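Long-range contacts in Exo-beta-1,3-galactanase (Bifidobacterium bifidum, PDB 5FLW), which probably acts as an exo-beta-1,3-galactanase, a glycoside hydrolase of family 43 that releases galactose from the non-reducing ends of beta-1,3-galactan chains: residues G42-Q46 with L75-G81; V17-H21 with L273-P277; Y200-G204 with I285-A290; I193-D197 with P255-F261. All coordinates share one frame; numbering follows the deposited sequence.

Interaction 1 (G42-Q46 with L75-G81); sequences GNLFQ and LAADRIG
Phe45 fits against Leu75 and Gly81, and it buries more surface here than any other residue. Its CG lies anti to the backbone N (chi1 -172°), which sets the ring between Leu75 and Gly81. Leu75 CD2 sits over the centre of one ring face, 4.1 Å from the centroid, in a CH-pi contact. Leu75 CB meets the rim at Phe45 CE2, 3.9 Å away. Gly81 O lies at the ring edge, 3.5 Å from Phe45 CD1. A side chain on Gly81 would clash with the ring. Beyond the two segments, Phe45 touches Ile99 of strand 95-102.

The backbone fixes the ring's base. Phe45 N donates to Arg79 O over 2.8 Å in a nearly straight bond (167°). Leu44 packs beside this bond. Its CB is 3.6 Å from Ala77 O, and its CD2 touches Ile80 CG1 at 4.0 Å. Water 1 joins Asn43 O to Gly81 N, and water 2 joins Phe45 O to Ala77 O. With an alanine in place of Phe45, Leu75 CD2 would probably lose its aromatic face and a gap would be likely beside Gly81.

The contact ties a loop of the first propeller blade to the start of the second blade's first strand, 80-88. The polar bonds that cross between the segments are carried by backbone atoms and water, whereas the side chains contribute mainly apolar packing.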
loop_
_atom_site.group_PDB
_atom_site.type_symbol
_atom_site.label_atom_id
_atom_site.label_comp_id
_atom_site.label_asym_id
_atom_site.label_seq_id
_atom_site.Cartn_x
_atom_site.Cartn_y
_atom_site.Cartn_z
ATOM N N GLY A 42 15.117 5.023 -11.531
ATOM C CA GLY A 42 15.136 6.046 -10.491
ATOM C C GLY A 42 13.756 6.448 -9.987
ATOM O O GLY A 42 12.806 5.665 -10.083
ATOM N N ASN A 43 13.622 7.678 -9.467
ATOM C CA ASN A 43 12.460 8.090 -8.681
ATOM C C ASN A 43 11.308 8.703 -9.482
ATOM O O ASN A 43 10.241 8.934 -8.894
ATOM C CB ASN A 43 12.873 9.107 -7.592
ATOM C CG ASN A 43 13.199 10.489 -8.168
ATOM O OD1 ASN A 43 13.854 10.587 -9.203
ATOM N ND2 ASN A 43 12.767 11.553 -7.494
ATOM N N LEU A 44 11.489 9.008 -10.774
ATOM C CA LEU A 44 10.402 9.636 -11.524
ATOM C C LEU A 44 9.426 8.572 -12.055
ATOM O O LEU A 44 9.734 7.377 -12.132
ATOM C CB LEU A 44 10.944 10.522 -12.652
ATOM C CG LEU A 44 11.886 11.635 -12.181
ATOM C CD1 LEU A 44 12.534 12.412 -13.360
ATOM C CD2 LEU A 44 11.189 12.589 -11.198
ATOM N N PHE A 45 8.237 9.025 -12.444
ATOM C CA PHE A 45 7.207 8.080 -12.849
ATOM C C PHE A 45 7.596 7.337 -14.128
ATOM O O PHE A 45 7.859 7.966 -15.166
ATOM C CB PHE A 45 5.868 8.775 -13.029
ATOM C CG PHE A 45 4.752 7.808 -13.269
ATOM C CD1 PHE A 45 4.443 6.857 -12.300
ATOM C CD2 PHE A 45 4.007 7.845 -14.456
ATOM C CE1 PHE A 45 3.394 5.945 -12.523
ATOM C CE2 PHE A 45 2.970 6.925 -14.687
ATOM C CZ PHE A 45 2.653 5.990 -13.724
ATOM N N GLN A 46 7.602 5.983 -14.056
ATOM C CA GLN A 46 7.940 5.117 -15.179
ATOM C C GLN A 46 6.849 4.074 -15.415
ATOM O O GLN A 46 7.089 3.049 -16.072
ATOM C CB GLN A 46 9.314 4.456 -15.009
ATOM C CG GLN A 46 10.431 5.467 -14.829
ATOM C CD GLN A 46 11.582 4.913 -14.015
ATOM O OE1 GLN A 46 12.252 3.951 -14.426
ATOM N NE2 GLN A 46 11.804 5.496 -12.833
ATOM N N LEU A 75 1.004 12.743 -14.795
ATOM C CA LEU A 75 1.790 11.511 -14.808
ATOM C C LEU A 75 2.768 11.480 -15.982
ATOM O O LEU A 75 3.089 10.401 -16.505
ATOM C CB LEU A 75 0.892 10.273 -14.790
ATOM C CG LEU A 75 0.140 9.997 -13.467
ATOM C CD1 LEU A 75 -0.847 8.835 -13.599
ATOM C CD2 LEU A 75 1.112 9.780 -12.297
ATOM N N ALA A 76 3.242 12.657 -16.408
ATOM C CA ALA A 76 4.301 12.761 -17.407
ATOM C C ALA A 76 5.631 12.247 -16.829
ATOM O O ALA A 76 5.773 12.010 -15.618
ATOM C CB ALA A 76 4.437 14.209 -17.903
ATOM N N ALA A 77 6.621 12.087 -17.722
ATOM C CA ALA A 77 7.912 11.498 -17.366
ATOM C C ALA A 77 8.673 12.335 -16.343
ATOM O O ALA A 77 9.585 11.818 -15.699
ATOM C CB ALA A 77 8.779 11.366 -18.626
ATOM N N ASP A 78 8.333 13.614 -16.194
ATOM C CA ASP A 78 9.006 14.487 -15.253
ATOM C C ASP A 78 8.312 14.536 -13.902
ATOM O O ASP A 78 8.828 15.203 -12.993
ATOM C CB ASP A 78 9.117 15.893 -15.834
ATOM C CG ASP A 78 7.752 16.502 -16.121
ATOM O OD1 ASP A 78 7.008 15.936 -16.947
ATOM O OD2 ASP A 78 7.412 17.529 -15.504
ATOM N N ARG A 79 7.173 13.855 -13.746
ATOM C CA ARG A 79 6.414 13.813 -12.498
ATOM C C ARG A 79 6.745 12.538 -11.711
ATOM O O ARG A 79 7.558 11.709 -12.124
ATOM C CB ARG A 79 4.901 13.892 -12.758
ATOM C CG ARG A 79 4.503 14.969 -13.716
ATOM C CD ARG A 79 4.676 16.420 -13.180
ATOM N NE ARG A 79 4.645 17.257 -14.389
ATOM C CZ ARG A 79 3.635 18.044 -14.770
ATOM N NH1 ARG A 79 2.570 18.191 -13.976
ATOM N NH2 ARG A 79 3.694 18.685 -15.955
ATOM N N ILE A 80 6.063 12.399 -10.580
ATOM C CA ILE A 80 6.208 11.264 -9.679
ATOM C C ILE A 80 4.837 10.622 -9.439
ATOM O O ILE A 80 3.845 11.314 -9.263
ATOM C CB ILE A 80 6.825 11.718 -8.338
ATOM C CG1 ILE A 80 8.282 12.136 -8.539
ATOM C CG2 ILE A 80 6.713 10.636 -7.277
ATOM C CD1 ILE A 80 8.868 12.901 -7.374
ATOM N N GLY A 81 4.797 9.294 -9.445
ATOM C CA GLY A 81 3.575 8.531 -9.226
ATOM C C GLY A 81 3.919 7.353 -8.342
ATOM O O GLY A 81 4.590 6.429 -8.782
HETATM O O HOH W 1 7.535 8.079 -9.474
HETATM O O HOH W 2 10.154 9.155 -15.987
#

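Interaction 2 (V17-H21 with L273-P277); sequences VAQLH and LGNSP
In the family 43 five-bladed beta-propeller, His21 and Gln19 of the N-terminal run meet Gly274 in a loop of the last blade. The run leads into strand 24-28 of the first blade, and the loop joins strands 261-266 and 278-286.

Gly274 O is the shared acceptor. His21 NE2 donates to it over 2.9 Å, arriving from above the carbonyl plane rather than along a lone pair. The bond is bent, at 136°. Gln19 NE2 adds a weak bond to Gly274 O at 3.2 Å. The chain of Gln19 folds back at chi2 (-63°), which brings its amide round to this oxygen. Its OE1 accepts from Lys39 N. Water 3 bridges Gln19 NE2 to Asn275 OD1, while Asn275 ND2 is held by Asp272.

The His21 ring is framed by backbone carbonyls. Leu273 O stands 3.6 Å above one face, toward the rim. Ser276 O lies at the ring edge, 3.1 Å from His21 CE1. Water 4 is also in the ring plane, 2.7 Å from His21 ND1, and it reaches Pro277 O as well. Leu273 O is itself gripped by Ser276 OG and Ser276 N, both from the same face of its plane.

Val17 packs at the side, with CG1 3.7 Å from Gly274 O and CG2 against Asn275 OD1. Such a junction between the N-terminal run and the last blade is consistent with loop contacts across the seam where the first and last blades of a beta-propeller meet.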
loop_
_atom_site.group_PDB
_atom_site.type_symbol
_atom_site.label_atom_id
_atom_site.label_comp_id
_atom_site.label_asym_id
_atom_site.label_seq_id
_atom_site.Cartn_x
_atom_site.Cartn_y
_atom_site.Cartn_z
ATOM N N VAL A 17 14.007 -8.381 -12.595
ATOM C CA VAL A 17 13.632 -7.945 -11.258
ATOM C C VAL A 17 12.139 -7.579 -11.230
ATOM O O VAL A 17 11.670 -6.820 -12.086
ATOM C CB VAL A 17 14.528 -6.766 -10.834
ATOM C CG1 VAL A 17 14.010 -6.131 -9.530
ATOM C CG2 VAL A 17 15.984 -7.237 -10.702
ATOM N N ALA A 18 11.389 -8.105 -10.242
ATOM C CA ALA A 18 9.973 -7.742 -10.085
ATOM C C ALA A 18 9.897 -6.409 -9.335
ATOM O O ALA A 18 10.407 -6.293 -8.214
ATOM C CB ALA A 18 9.179 -8.821 -9.328
ATOM N N GLN A 19 9.271 -5.403 -9.956
ATOM C CA GLN A 19 9.161 -4.056 -9.389
ATOM C C GLN A 19 8.040 -4.015 -8.332
ATOM O O GLN A 19 7.023 -3.314 -8.444
ATOM C CB GLN A 19 8.975 -3.033 -10.511
ATOM C CG GLN A 19 10.174 -2.879 -11.502
ATOM C CD GLN A 19 11.458 -2.377 -10.838
ATOM O OE1 GLN A 19 11.464 -1.377 -10.136
ATOM N NE2 GLN A 19 12.562 -3.104 -11.055
ATOM N N LEU A 20 8.243 -4.799 -7.278
ATOM C CA LEU A 20 7.252 -4.921 -6.207
ATOM C C LEU A 20 7.524 -3.864 -5.124
ATOM O O LEU A 20 7.793 -4.181 -3.956
ATOM C CB LEU A 20 7.234 -6.345 -5.635
ATOM C CG LEU A 20 6.726 -7.403 -6.622
ATOM C CD1 LEU A 20 7.124 -8.805 -6.187
ATOM C CD2 LEU A 20 5.198 -7.308 -6.877
ATOM N N HIS A 21 7.439 -2.590 -5.538
ATOM C CA HIS A 21 7.774 -1.448 -4.693
ATOM C C HIS A 21 6.520 -0.621 -4.433
ATOM O O HIS A 21 5.804 -0.248 -5.378
ATOM C CB HIS A 21 8.798 -0.540 -5.361
ATOM C CG HIS A 21 9.965 -1.264 -5.947
ATOM N ND1 HIS A 21 10.840 -2.010 -5.176
ATOM C CD2 HIS A 21 10.433 -1.309 -7.219
ATOM C CE1 HIS A 21 11.769 -2.523 -5.966
ATOM N NE2 HIS A 21 11.559 -2.096 -7.208
ATOM N N LEU A 273 16.903 2.560 -6.657
ATOM C CA LEU A 273 15.518 2.327 -6.239
ATOM C C LEU A 273 14.901 1.091 -6.897
ATOM O O LEU A 273 14.112 0.381 -6.260
ATOM C CB LEU A 273 14.672 3.578 -6.502
ATOM C CG LEU A 273 14.966 4.733 -5.538
ATOM C CD1 LEU A 273 14.479 6.088 -6.089
ATOM C CD2 LEU A 273 14.298 4.409 -4.227
ATOM N N GLY A 274 15.221 0.835 -8.175
ATOM C CA GLY A 274 14.633 -0.312 -8.859
ATOM C C GLY A 274 14.972 -1.645 -8.217
ATOM O O GLY A 274 14.219 -2.614 -8.363
ATOM N N ASN A 275 16.109 -1.720 -7.503
ATOM C CA ASN A 275 16.577 -2.933 -6.842
ATOM C C ASN A 275 16.330 -2.934 -5.326
ATOM O O ASN A 275 16.956 -3.725 -4.595
ATOM C CB ASN A 275 18.044 -3.191 -7.189
ATOM C CG ASN A 275 18.238 -3.421 -8.679
ATOM O OD1 ASN A 275 17.532 -4.241 -9.282
ATOM N ND2 ASN A 275 19.180 -2.690 -9.290
ATOM N N SER A 276 15.411 -2.086 -4.843
ATOM C CA SER A 276 15.020 -2.099 -3.438
ATOM C C SER A 276 14.414 -3.450 -3.093
ATOM O O SER A 276 13.402 -3.836 -3.711
ATOM C CB SER A 276 13.944 -1.031 -3.198
ATOM O OG SER A 276 14.479 0.260 -3.414
ATOM N N PRO A 277 14.943 -4.163 -2.101
ATOM C CA PRO A 277 14.339 -5.446 -1.700
ATOM C C PRO A 277 12.994 -5.241 -1.001
ATOM O O PRO A 277 12.546 -4.117 -0.720
ATOM C CB PRO A 277 15.366 -6.034 -0.712
ATOM C CG PRO A 277 16.624 -5.323 -0.991
ATOM C CD PRO A 277 16.237 -3.928 -1.423
HETATM O O HOH W 3 15.772 -2.883 -11.054
HETATM O O HOH W 4 10.933 -2.327 -2.492
#

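Interaction 3 (Y200-G204 with I285-A290); sequences YYWFG and IADGVA
Tyr201 lays one ring face on Ile285 CG2, and the methyl is 3.6 Å from the ring centroid, only 15° off the ring normal. Tyr201 CG stands anti to the carbonyl carbon (chi1 -62°), which carries the ring out over Ile285. The phenol reaches on to the hairpin turn, where Gly288 N donates to Tyr201 OH over 2.7 Å (150°). Val289 N lies near the ring plane, at its edge.

Phe203, two residues along the same strand, carries the rest. Ala290 CB sits at its edge, 3.7 Å from Phe203 CE2. Ile285 CD1 approaches Phe203 CZ at 4.0 Å, so the two branches of Ile285 serve two different rings.

The hairpin is shaped by a type I' turn from Ala286 to Val289, closed by paired backbone bonds between those two residues. Gly288 has a positive phi (81°) in this turn, where any CB would crowd the carbonyl O of Asp287. Farther out, Tyr217 OH holds Ala290 N, and Phe233 meets Phe203 edge-to-face.

The contact joins strand 199-205 of the fourth propeller blade to the outer hairpin of the fifth. Its packing is aromatic and aliphatic, and the phenol gives the backbone N-H of Gly288 an acceptor.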
loop_
_atom_site.group_PDB
_atom_site.type_symbol
_atom_site.label_atom_id
_atom_site.label_comp_id
_atom_site.label_asym_id
_atom_site.label_seq_id
_atom_site.Cartn_x
_atom_site.Cartn_y
_atom_site.Cartn_z
ATOM N N TYR A 200 -10.914 -3.664 13.164
ATOM C CA TYR A 200 -10.023 -3.136 12.127
ATOM C C TYR A 200 -8.625 -2.943 12.704
ATOM O O TYR A 200 -8.467 -2.478 13.838
ATOM C CB TYR A 200 -10.533 -1.783 11.627
ATOM C CG TYR A 200 -11.936 -1.806 11.048
ATOM C CD1 TYR A 200 -12.153 -2.185 9.725
ATOM C CD2 TYR A 200 -13.049 -1.450 11.832
ATOM C CE1 TYR A 200 -13.430 -2.207 9.192
ATOM C CE2 TYR A 200 -14.334 -1.471 11.307
ATOM C CZ TYR A 200 -14.522 -1.856 9.984
ATOM O OH TYR A 200 -15.795 -1.877 9.440
ATOM N N TYR A 201 -7.613 -3.314 11.927
ATOM C CA TYR A 201 -6.217 -3.120 12.302
ATOM C C TYR A 201 -5.596 -2.221 11.238
ATOM O O TYR A 201 -5.660 -2.539 10.052
ATOM C CB TYR A 201 -5.447 -4.447 12.372
ATOM C CG TYR A 201 -5.936 -5.468 13.418
ATOM C CD1 TYR A 201 -7.173 -6.099 13.289
ATOM C CD2 TYR A 201 -5.120 -5.835 14.497
ATOM C CE1 TYR A 201 -7.613 -7.044 14.232
ATOM C CE2 TYR A 201 -5.539 -6.771 15.441
ATOM C CZ TYR A 201 -6.789 -7.373 15.308
ATOM O OH TYR A 201 -7.208 -8.322 16.237
ATOM N N TRP A 202 -5.008 -1.106 11.675
ATOM C CA TRP A 202 -4.449 -0.070 10.814
ATOM C C TRP A 202 -2.965 0.058 11.143
ATOM O O TRP A 202 -2.606 0.416 12.272
ATOM C CB TRP A 202 -5.190 1.239 11.115
ATOM C CG TRP A 202 -4.811 2.485 10.365
ATOM C CD1 TRP A 202 -3.794 2.656 9.455
ATOM C CD2 TRP A 202 -5.457 3.769 10.484
ATOM N NE1 TRP A 202 -3.775 3.963 9.002
ATOM C CE2 TRP A 202 -4.787 4.663 9.614
ATOM C CE3 TRP A 202 -6.549 4.243 11.234
ATOM C CZ2 TRP A 202 -5.163 6.014 9.493
ATOM C CZ3 TRP A 202 -6.933 5.580 11.101
ATOM C CH2 TRP A 202 -6.247 6.446 10.223
ATOM N N PHE A 203 -2.108 -0.217 10.154
ATOM C CA PHE A 203 -0.658 -0.164 10.294
ATOM C C PHE A 203 -0.104 1.045 9.546
ATOM O O PHE A 203 -0.656 1.460 8.522
ATOM C CB PHE A 203 -0.006 -1.429 9.712
ATOM C CG PHE A 203 -0.513 -2.710 10.319
ATOM C CD1 PHE A 203 -1.738 -3.251 9.938
ATOM C CD2 PHE A 203 0.236 -3.383 11.276
ATOM C CE1 PHE A 203 -2.205 -4.450 10.521
ATOM C CE2 PHE A 203 -0.228 -4.584 11.855
ATOM C CZ PHE A 203 -1.440 -5.106 11.468
ATOM N N GLY A 204 1.019 1.582 10.041
ATOM C CA GLY A 204 1.716 2.647 9.339
ATOM C C GLY A 204 3.130 2.823 9.859
ATOM O O GLY A 204 3.548 2.177 10.827
ATOM N N ILE A 285 -2.025 -12.021 13.934
ATOM C CA ILE A 285 -3.086 -11.057 14.233
ATOM C C ILE A 285 -4.221 -11.787 14.934
ATOM O O ILE A 285 -4.832 -12.686 14.348
ATOM C CB ILE A 285 -3.584 -10.355 12.952
ATOM C CG1 ILE A 285 -2.417 -9.605 12.277
ATOM C CG2 ILE A 285 -4.808 -9.488 13.227
ATOM C CD1 ILE A 285 -2.809 -8.846 11.079
ATOM N N ALA A 286 -4.482 -11.429 16.193
ATOM C CA ALA A 286 -5.520 -12.079 16.985
ATOM C C ALA A 286 -5.823 -11.216 18.201
ATOM O O ALA A 286 -4.890 -10.714 18.847
ATOM C CB ALA A 286 -5.070 -13.483 17.418
ATOM N N ASP A 287 -7.124 -11.000 18.476
ATOM C CA ASP A 287 -7.606 -10.373 19.722
ATOM C C ASP A 287 -7.004 -8.989 19.972
ATOM O O ASP A 287 -6.641 -8.648 21.097
ATOM C CB ASP A 287 -7.417 -11.283 20.945
ATOM C CG ASP A 287 -7.896 -12.697 20.695
ATOM O OD1 ASP A 287 -9.071 -12.859 20.286
ATOM O OD2 ASP A 287 -7.102 -13.642 20.902
ATOM N N GLY A 288 -6.895 -8.186 18.917
ATOM C CA GLY A 288 -6.391 -6.838 19.058
ATOM C C GLY A 288 -4.893 -6.731 19.110
ATOM O O GLY A 288 -4.369 -5.618 19.274
ATOM N N VAL A 289 -4.182 -7.838 18.953
ATOM C CA VAL A 289 -2.733 -7.843 19.025
ATOM C C VAL A 289 -2.182 -8.248 17.662
ATOM O O VAL A 289 -2.620 -9.247 17.078
ATOM C CB VAL A 289 -2.223 -8.769 20.141
ATOM C CG1 VAL A 289 -0.702 -8.771 20.149
ATOM C CG2 VAL A 289 -2.767 -8.303 21.449
ATOM N N ALA A 290 -1.246 -7.459 17.149
ATOM C CA ALA A 290 -0.527 -7.772 15.922
ATOM C C ALA A 290 0.952 -7.945 16.261
ATOM O O ALA A 290 1.514 -7.153 17.028
ATOM C CB ALA A 290 -0.695 -6.665 14.868
#

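Interaction 4 (I193-D197 with P255-F261); sequences IIKKD and PYNSEHF
Lys196 NZ is gripped by Ser258 O, Glu259 and a water. The bond to Ser258 O is short, at 2.6 Å, and the ammonium group stands above the carbonyl plane. Glu259 OE2 adds a salt bridge at 3.1 Å whose hydrogen bond is weak. Water 7 accepts a further bond from NZ. The Lys196 chain runs extended as far as CE and bends only at its last torsion (chi4 54°), which swings NZ onto these oxygens. On the way, Lys196 CD passes Phe261 CZ at 4.2 Å. An alanine in place of Lys196 would remove the ammonium group, probably leaving Glu259 without its charge partner and Ser258 O without this donor.

The segments belong to neighbouring blades of the five-bladed propeller. Strand 191-196 is the first of the fourth blade, and 255-261 leads into the second strand of the fifth.

One backbone hydrogen bond and bridging water add to the join. Asp197 N donates to Tyr256 O over 3.0 Å, in the carbonyl plane. Lys196 CA makes a CA-H...O contact with the same oxygen at 3.3 Å. Water 5 donates to Lys195 O and Pro255 O and accepts from Ser258 N. Lys195 lays its CD against Tyr256 CD1 at 4.1 Å. Its NZ goes to Asp144, and Tyr256 OH to Gln143 O. Further back along the strand, Ile194 CD1 touches Phe261 CE2 at 3.9 Å.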
loop_
_atom_site.group_PDB
_atom_site.type_symbol
_atom_site.label_atom_id
_atom_site.label_comp_id
_atom_site.label_asym_id
_atom_site.label_seq_id
_atom_site.Cartn_x
_atom_site.Cartn_y
_atom_site.Cartn_z
ATOM N N ILE A 193 -4.807 -1.373 6.047
ATOM C CA ILE A 193 -5.839 -1.788 6.998
ATOM C C ILE A 193 -6.356 -3.173 6.633
ATOM O O ILE A 193 -6.647 -3.452 5.465
ATOM C CB ILE A 193 -7.030 -0.782 7.048
ATOM C CG1 ILE A 193 -6.581 0.562 7.646
ATOM C CG2 ILE A 193 -8.243 -1.337 7.854
ATOM C CD1 ILE A 193 -7.629 1.670 7.646
ATOM N N ILE A 194 -6.550 -4.008 7.655
ATOM C CA ILE A 194 -7.239 -5.288 7.523
ATOM C C ILE A 194 -8.325 -5.338 8.593
ATOM O O ILE A 194 -8.388 -4.496 9.498
ATOM C CB ILE A 194 -6.318 -6.545 7.606
ATOM C CG1 ILE A 194 -5.602 -6.649 8.964
ATOM C CG2 ILE A 194 -5.314 -6.589 6.451
ATOM C CD1 ILE A 194 -6.366 -7.364 10.039
ATOM N N LYS A 195 -9.199 -6.323 8.455
ATOM C CA LYS A 195 -10.280 -6.555 9.408
ATOM C C LYS A 195 -10.316 -8.027 9.804
ATOM O O LYS A 195 -10.193 -8.910 8.951
ATOM C CB LYS A 195 -11.644 -6.213 8.775
ATOM C CG LYS A 195 -12.811 -5.952 9.759
ATOM C CD LYS A 195 -14.120 -5.841 8.988
ATOM C CE LYS A 195 -15.263 -5.407 9.864
ATOM N NZ LYS A 195 -16.508 -5.091 9.119
ATOM N N LYS A 196 -10.480 -8.285 11.100
ATOM C CA LYS A 196 -10.612 -9.651 11.590
ATOM C C LYS A 196 -11.642 -9.679 12.714
ATOM O O LYS A 196 -11.480 -8.986 13.728
ATOM C CB LYS A 196 -9.276 -10.199 12.099
ATOM C CG LYS A 196 -9.357 -11.644 12.556
ATOM C CD LYS A 196 -8.110 -12.014 13.340
ATOM C CE LYS A 196 -8.237 -13.351 14.033
ATOM N NZ LYS A 196 -8.613 -14.413 13.067
ATOM N N ASP A 197 -12.686 -10.487 12.538
ATOM C CA ASP A 197 -13.698 -10.701 13.579
ATOM C C ASP A 197 -14.220 -9.378 14.131
ATOM O O ASP A 197 -14.296 -9.161 15.345
ATOM C CB ASP A 197 -13.182 -11.612 14.690
ATOM C CG ASP A 197 -14.271 -11.988 15.682
ATOM O OD1 ASP A 197 -15.460 -11.977 15.295
ATOM O OD2 ASP A 197 -13.914 -12.293 16.874
ATOM N N PRO A 255 -11.672 -13.122 3.881
ATOM C CA PRO A 255 -10.695 -12.057 4.188
ATOM C C PRO A 255 -10.988 -11.315 5.477
ATOM O O PRO A 255 -10.095 -10.623 5.990
ATOM C CB PRO A 255 -10.773 -11.140 2.965
ATOM C CG PRO A 255 -12.122 -11.398 2.403
ATOM C CD PRO A 255 -12.455 -12.838 2.667
ATOM N N TYR A 256 -12.214 -11.415 5.995
ATOM C CA TYR A 256 -12.650 -10.709 7.193
ATOM C C TYR A 256 -12.587 -11.560 8.460
ATOM O O TYR A 256 -12.848 -11.043 9.544
ATOM C CB TYR A 256 -14.055 -10.110 6.974
ATOM C CG TYR A 256 -14.102 -9.282 5.704
ATOM C CD1 TYR A 256 -13.467 -8.040 5.644
ATOM C CD2 TYR A 256 -14.742 -9.752 4.546
ATOM C CE1 TYR A 256 -13.490 -7.288 4.483
ATOM C CE2 TYR A 256 -14.771 -8.999 3.367
ATOM C CZ TYR A 256 -14.142 -7.776 3.343
ATOM O OH TYR A 256 -14.139 -7.012 2.185
ATOM N N ASN A 257 -12.231 -12.836 8.348
ATOM C CA ASN A 257 -12.090 -13.728 9.499
ATOM C C ASN A 257 -10.969 -14.721 9.223
ATOM O O ASN A 257 -11.122 -15.929 9.370
ATOM C CB ASN A 257 -13.408 -14.427 9.830
ATOM C CG ASN A 257 -14.416 -13.481 10.407
ATOM O OD1 ASN A 257 -14.264 -13.047 11.551
ATOM N ND2 ASN A 257 -15.438 -13.124 9.622
ATOM N N SER A 258 -9.817 -14.203 8.837
ATOM C CA SER A 258 -8.706 -15.032 8.415
ATOM C C SER A 258 -7.821 -15.332 9.624
ATOM O O SER A 258 -7.763 -14.559 10.585
ATOM C CB SER A 258 -7.958 -14.312 7.280
ATOM O OG SER A 258 -6.740 -14.958 6.946
ATOM N N GLU A 259 -7.171 -16.490 9.592
ATOM C CA GLU A 259 -6.205 -16.880 10.614
ATOM C C GLU A 259 -4.765 -16.722 10.174
ATOM O O GLU A 259 -3.858 -16.931 10.988
ATOM C CB GLU A 259 -6.439 -18.320 11.100
ATOM C CG GLU A 259 -7.829 -18.598 11.718
ATOM C CD GLU A 259 -8.097 -17.834 13.043
ATOM O OE1 GLU A 259 -7.138 -17.592 13.840
ATOM O OE2 GLU A 259 -9.287 -17.479 13.315
ATOM N N HIS A 260 -4.539 -16.353 8.916
ATOM C CA HIS A 260 -3.198 -16.172 8.370
ATOM C C HIS A 260 -3.118 -14.855 7.617
ATOM O O HIS A 260 -4.024 -14.494 6.861
ATOM C CB HIS A 260 -2.768 -17.311 7.446
ATOM C CG HIS A 260 -2.940 -18.676 8.076
ATOM N ND1 HIS A 260 -4.128 -19.389 8.002
ATOM C CD2 HIS A 260 -2.082 -19.421 8.808
ATOM C CE1 HIS A 260 -3.976 -20.514 8.658
ATOM N NE2 HIS A 260 -2.753 -20.550 9.151
ATOM N N PHE A 261 -2.023 -14.142 7.835
ATOM C CA PHE A 261 -1.809 -12.820 7.261
ATOM C C PHE A 261 -0.369 -12.739 6.785
ATOM O O PHE A 261 0.537 -13.335 7.390
ATOM C CB PHE A 261 -2.103 -11.712 8.288
ATOM C CG PHE A 261 -3.530 -11.696 8.768
ATOM C CD1 PHE A 261 -3.928 -12.483 9.855
ATOM C CD2 PHE A 261 -4.476 -10.905 8.131
ATOM C CE1 PHE A 261 -5.252 -12.473 10.292
ATOM C CE2 PHE A 261 -5.789 -10.885 8.554
ATOM C CZ PHE A 261 -6.189 -11.669 9.638
HETATM O O HOH W 5 -9.214 -11.375 8.521
HETATM O O HOH W 6 -9.164 -7.885 6.075
HETATM O O HOH W 7 -11.410 -14.617 12.791
HETATM O O HOH W 8 -16.921 -12.404 12.746
#

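From the N terminus, 17-21 comes first and is not met by its partner 273-277 until the last blade, so interaction 2 closes the longest loop. Interaction 1 is nested inside it and joins the first blade to the second. Its Asn43 also packs on Leu273 of interaction 2. Interaction 4 is nested there too, in series after interaction 1. Interaction 3 crosses interaction 2, since 285-290 follows 273-277. It also crosses interaction 4, and both join the fourth blade to the fifth. Their centres lie about 9 Å apart, and their strands 199-205 and 191-196 are neighbours in the same sheet, while interaction 1 lies on the opposite side of the chain's centre.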